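Local coordinates for protein aromatic-amino-acid:2-oxoglutarate transaminase (Candida albicans, PDB 6HND) that probably catalyses the pyridoxal 5'-phosphate-dependent transfer of amino groups from aromatic amino acids, and perhaps 2-aminoadipate, to 2-oxo acids, at residues K209-N214 / G218-Q223; T246-Q251 / E261-I266. All blocks are in the same frame, centred on the assembly; numbering follows the deposited sequence.

Contact 1: K209-N214 / G218-Q223. With K (potassium ion), chain G.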
# COMPACT_ATOMS: atom_id res chain seq x y z
N LYS B 209 -31.36 -4.42 6.79
CA LYS B 209 -32.10 -3.22 7.25
C LYS B 209 -31.56 -2.74 8.60
O LYS B 209 -31.19 -3.56 9.45
CB LYS B 209 -33.61 -3.47 7.38
CG LYS B 209 -34.31 -3.88 6.10
CD LYS B 209 -35.83 -3.77 6.15
CE LYS B 209 -36.51 -4.49 5.00
NZ LYS B 209 -37.96 -4.20 5.00
N ILE B 210 -31.50 -1.43 8.77
CA ILE B 210 -31.13 -0.78 10.04
C ILE B 210 -32.41 -0.28 10.69
O ILE B 210 -33.25 0.29 9.99
CB ILE B 210 -30.13 0.36 9.78
CG1 ILE B 210 -28.73 -0.22 9.57
CG2 ILE B 210 -30.18 1.37 10.91
CD1 ILE B 210 -27.77 0.79 9.02
N ASN B 211 -32.55 -0.54 11.98
CA ASN B 211 -33.65 0.00 12.81
C ASN B 211 -33.22 1.43 13.22
O ASN B 211 -32.13 1.57 13.77
CB ASN B 211 -33.92 -0.98 13.95
CG ASN B 211 -34.76 -0.39 15.06
OD1 ASN B 211 -35.58 0.48 14.82
ND2 ASN B 211 -34.54 -0.85 16.29
N PHE B 212 -34.08 2.44 13.00
CA PHE B 212 -33.80 3.88 13.24
C PHE B 212 -34.47 4.41 14.52
O PHE B 212 -34.37 5.63 14.75
CB PHE B 212 -34.20 4.69 12.01
CG PHE B 212 -33.16 4.65 10.92
CD1 PHE B 212 -33.16 3.65 9.96
CD2 PHE B 212 -32.13 5.58 10.90
CE1 PHE B 212 -32.19 3.62 8.97
CE2 PHE B 212 -31.15 5.53 9.93
CZ PHE B 212 -31.17 4.55 8.97
N ASP B 213 -35.04 3.55 15.37
CA ASP B 213 -35.47 3.93 16.75
C ASP B 213 -34.28 4.50 17.56
O ASP B 213 -33.11 4.10 17.32
CB ASP B 213 -36.03 2.73 17.52
CG ASP B 213 -37.33 2.13 16.99
OD1 ASP B 213 -37.96 2.76 16.09
OD2 ASP B 213 -37.69 1.01 17.47
N ASN B 214 -34.56 5.36 18.53
CA ASN B 214 -33.50 6.02 19.34
C ASN B 214 -32.69 5.00 20.15
O ASN B 214 -31.54 5.31 20.46
CB ASN B 214 -34.07 7.09 20.26
CG ASN B 214 -34.61 8.24 19.45
OD1 ASN B 214 -35.82 8.42 19.35
ND2 ASN B 214 -33.72 8.99 18.82
N GLY B 218 -28.64 -0.67 15.82
CA GLY B 218 -28.24 -0.63 14.40
C GLY B 218 -29.05 -1.60 13.57
O GLY B 218 -30.24 -1.37 13.41
N ILE B 219 -28.42 -2.63 13.03
CA ILE B 219 -29.14 -3.75 12.36
C ILE B 219 -30.49 -4.00 13.05
O ILE B 219 -30.51 -4.12 14.30
CB ILE B 219 -28.27 -5.02 12.36
CG1 ILE B 219 -27.12 -4.88 11.36
CG2 ILE B 219 -29.12 -6.24 12.07
CD1 ILE B 219 -26.00 -5.91 11.54
N ASP B 220 -31.55 -4.18 12.27
CA ASP B 220 -32.88 -4.62 12.77
C ASP B 220 -32.86 -6.15 12.95
O ASP B 220 -32.97 -6.88 11.94
CB ASP B 220 -33.97 -4.16 11.81
CG ASP B 220 -35.38 -4.46 12.30
OD1 ASP B 220 -35.63 -5.60 12.75
OD2 ASP B 220 -36.23 -3.55 12.22
N LEU B 221 -32.74 -6.63 14.19
CA LEU B 221 -32.53 -8.07 14.43
C LEU B 221 -33.71 -8.89 13.87
O LEU B 221 -33.46 -9.92 13.22
CB LEU B 221 -32.31 -8.33 15.93
CG LEU B 221 -31.93 -9.79 16.24
CD1 LEU B 221 -30.60 -10.17 15.64
CD2 LEU B 221 -31.92 -10.07 17.73
N THR B 222 -34.95 -8.45 14.09
CA THR B 222 -36.16 -9.19 13.63
C THR B 222 -36.06 -9.40 12.11
O THR B 222 -36.28 -10.55 11.66
CB THR B 222 -37.43 -8.47 14.09
OG1 THR B 222 -37.50 -8.59 15.51
CG2 THR B 222 -38.69 -9.06 13.50
N GLN B 223 -35.71 -8.35 11.35
CA GLN B 223 -35.64 -8.43 9.87
C GLN B 223 -34.38 -9.21 9.45
O GLN B 223 -34.43 -9.82 8.38
CB GLN B 223 -35.74 -7.05 9.23
CG GLN B 223 -37.14 -6.44 9.35
CD GLN B 223 -38.21 -7.37 8.84
OE1 GLN B 223 -38.99 -7.93 9.62
NE2 GLN B 223 -38.24 -7.58 7.53
K K G . -36.91 0.03 19.92
O HOH W 1 -32.20 -6.36 9.25

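Contact 2: T246-Q251 / E261-I266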
# COMPACT_ATOMS: atom_id res chain seq x y z
N THR B 246 -20.10 -5.65 9.35
CA THR B 246 -20.79 -4.78 10.33
C THR B 246 -19.78 -3.81 10.96
O THR B 246 -18.74 -4.23 11.44
CB THR B 246 -21.53 -5.63 11.38
OG1 THR B 246 -22.07 -4.78 12.39
CG2 THR B 246 -20.64 -6.69 12.00
N ILE B 247 -20.14 -2.54 10.96
CA ILE B 247 -19.47 -1.45 11.71
C ILE B 247 -20.24 -1.35 13.03
O ILE B 247 -21.15 -0.46 13.15
CB ILE B 247 -19.47 -0.17 10.84
CG1 ILE B 247 -18.99 -0.46 9.42
CG2 ILE B 247 -18.64 0.93 11.50
CD1 ILE B 247 -19.50 0.50 8.37
N ALA B 248 -19.96 -2.26 13.97
CA ALA B 248 -20.90 -2.63 15.06
C ALA B 248 -20.98 -1.48 16.05
O ALA B 248 -22.09 -1.21 16.56
CB ALA B 248 -20.52 -3.94 15.73
N THR B 249 -19.84 -0.83 16.30
CA THR B 249 -19.73 0.34 17.20
C THR B 249 -19.60 1.62 16.36
O THR B 249 -18.73 1.65 15.46
CB THR B 249 -18.55 0.14 18.16
OG1 THR B 249 -18.68 -1.16 18.74
CG2 THR B 249 -18.44 1.24 19.19
N GLY B 250 -20.39 2.66 16.66
CA GLY B 250 -20.36 3.94 15.91
C GLY B 250 -20.55 3.70 14.42
O GLY B 250 -19.75 4.17 13.63
N GLN B 251 -21.58 2.91 14.07
CA GLN B 251 -21.92 2.50 12.69
C GLN B 251 -21.75 3.72 11.77
O GLN B 251 -22.25 4.77 12.12
CB GLN B 251 -23.34 1.92 12.66
CG GLN B 251 -23.63 0.95 11.50
CD GLN B 251 -24.00 1.64 10.22
OE1 GLN B 251 -24.49 2.76 10.26
NE2 GLN B 251 -23.77 0.98 9.09
N GLU B 261 -25.34 -7.97 24.27
CA GLU B 261 -26.33 -9.07 24.12
C GLU B 261 -26.76 -9.18 22.64
O GLU B 261 -26.95 -10.31 22.16
CB GLU B 261 -27.42 -8.91 25.19
CG GLU B 261 -28.64 -8.10 24.80
CD GLU B 261 -29.75 -8.16 25.84
OE1 GLU B 261 -30.94 -8.20 25.43
OE2 GLU B 261 -29.43 -8.19 27.06
N PHE B 262 -26.84 -8.05 21.93
CA PHE B 262 -27.11 -8.02 20.47
C PHE B 262 -25.98 -8.75 19.71
O PHE B 262 -26.26 -9.57 18.84
CB PHE B 262 -27.30 -6.57 20.01
CG PHE B 262 -27.79 -6.42 18.61
CD1 PHE B 262 -26.93 -6.58 17.53
CD2 PHE B 262 -29.13 -6.15 18.35
CE1 PHE B 262 -27.39 -6.44 16.22
CE2 PHE B 262 -29.59 -6.03 17.05
CZ PHE B 262 -28.72 -6.19 15.99
N ARG B 263 -24.72 -8.49 20.06
CA ARG B 263 -23.56 -9.15 19.42
C ARG B 263 -23.60 -10.67 19.66
O ARG B 263 -23.23 -11.41 18.74
CB ARG B 263 -22.24 -8.58 19.93
CG ARG B 263 -22.00 -7.13 19.51
CD ARG B 263 -21.02 -6.44 20.45
NE ARG B 263 -21.14 -5.02 20.27
CZ ARG B 263 -20.30 -4.26 19.58
NH1 ARG B 263 -19.20 -4.76 19.05
NH2 ARG B 263 -20.55 -2.97 19.47
N LYS B 264 -24.04 -11.13 20.84
CA LYS B 264 -24.11 -12.59 21.11
C LYS B 264 -25.10 -13.20 20.15
O LYS B 264 -24.81 -14.29 19.66
CB LYS B 264 -24.45 -12.88 22.57
CG LYS B 264 -23.37 -12.44 23.55
CD LYS B 264 -23.47 -13.08 24.93
CE LYS B 264 -22.78 -12.24 25.99
NZ LYS B 264 -22.52 -13.04 27.20
N LYS B 265 -26.22 -12.53 19.88
CA LYS B 265 -27.27 -13.08 18.98
C LYS B 265 -26.76 -13.11 17.53
O LYS B 265 -27.06 -14.06 16.85
CB LYS B 265 -28.57 -12.28 19.12
CG LYS B 265 -29.18 -12.29 20.51
CD LYS B 265 -30.65 -11.94 20.45
CE LYS B 265 -31.04 -10.85 21.42
NZ LYS B 265 -30.98 -11.33 22.82
N ILE B 266 -26.06 -12.07 17.07
CA ILE B 266 -25.46 -12.01 15.70
C ILE B 266 -24.44 -13.14 15.58
O ILE B 266 -24.49 -13.85 14.58
CB ILE B 266 -24.82 -10.63 15.42
CG1 ILE B 266 -25.84 -9.49 15.40
CG2 ILE B 266 -24.00 -10.68 14.13
CD1 ILE B 266 -26.90 -9.63 14.32
O HOH W 2 -17.15 -3.60 17.06

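Contact 1: K209-N214 / G218-Q223
The Asp220 carboxylate meets the aliphatic part of Asn211 and not its amide: Asp220 OD2 lies 3.9 Å from Asn211 CB, and the CB atoms of the two residues pack at 3.8 Å. Both flat groups are met from above their planes by backbone N-H: Gln223 N reaches Asp220 OD1 in the N-cap bond of helix 221-229, and Asp213 N reaches Asn211 OD1, closing an Asx turn. Asn211 CG is anti to the backbone N (chi1 165°), which carries OD1 to the side of the residue's own carbonyl, where Asp213 N reaches it two residues on. Next in the chain, the Phe212 ring has Ile210 CG2 over one face, 3.6 Å above the plane and displaced toward the rim. The backbones are joined by a single antiparallel bridge. Ile210 and Ile219 form a non-hydrogen-bonded pair, flanked by Asp220 N to Lys209 O at 2.9 Å, nearly straight at 175°, and Asn211 N to Gly218 O at 2.8 Å. Water 1 donates to Lys209 O and also to Asp220 O, so the Lys209 carbonyl accepts two bonds. At the outer end Asp213 OD2 binds the potassium ion at 2.8 Å, joined there by Asp215 OD1. The loop leaves the edge strand 204-208 and leads into helix 221-229; Glu188 accepts from Ile210 N, Lys442 of strand 438-443 donates to Phe212 O, and helix 260-272 lies against the start of helix 221-229.

Contact 2: T246-Q251 / E261-I266
Arg263 brings the edge of its guanidinium to Thr249: NH2 donates to OG1 at 2.7 Å, with the hydroxyl oxygen 14° out of the guanidinium plane and an N-H...O angle of 155°. Over one face of the group sits the methyl of Ala248, its CB 3.7 Å from Arg263 NH1. The two polar side chains cross at about a right angle. Thr249 OG1 stands beside its own backbone N (chi1 -50°), which turns the hydroxyl to the arginine, whose chain runs extended from CG to NE. Water 2, in the guanidinium plane, accepts from Arg263 NH1 at 3.1 Å. The contact belongs to a beta-alpha-beta unit of the seven-stranded sheet of the large domain: strand 243-246 is followed by this loop, helix 260-272 and the adjacent parallel strand 276-280. Farther out, Arg263 NE donates to the Gln258 carbonyl, a second bond that limits rotation of the guanidinium, and Glu279 forms a long, weak ion pair with NH1. Gly250, with positive phi, turns the loop after Thr249; its N donates to Thr257 OG1, while Ile247 N and Gln251 NE2 are both held by Glu187 OE1.

Contact 1 closes before contact 2 opens in the chain, yet their centres are only 11 Å apart. They meet through packing of helices 221-229 and 260-272: Leu221 lies against Phe262, Lys265 and Ile266, with its CD1 4.0 Å from Ile266 CD1. Phe262 also reaches the loop before helix 221-229, its CZ 3.2 Å from Ile219 O. The two contacts stand at different distances from the cofactor. In contact 2 Ile247 touches pyridoxal phosphate directly, and Thr249 has its side chain about 10 Å from it. Contact 1 is farther off and touches no cofactor: the Ile210 side chain is about 11 Å from it and about 9 Å from the Asn252 side chain.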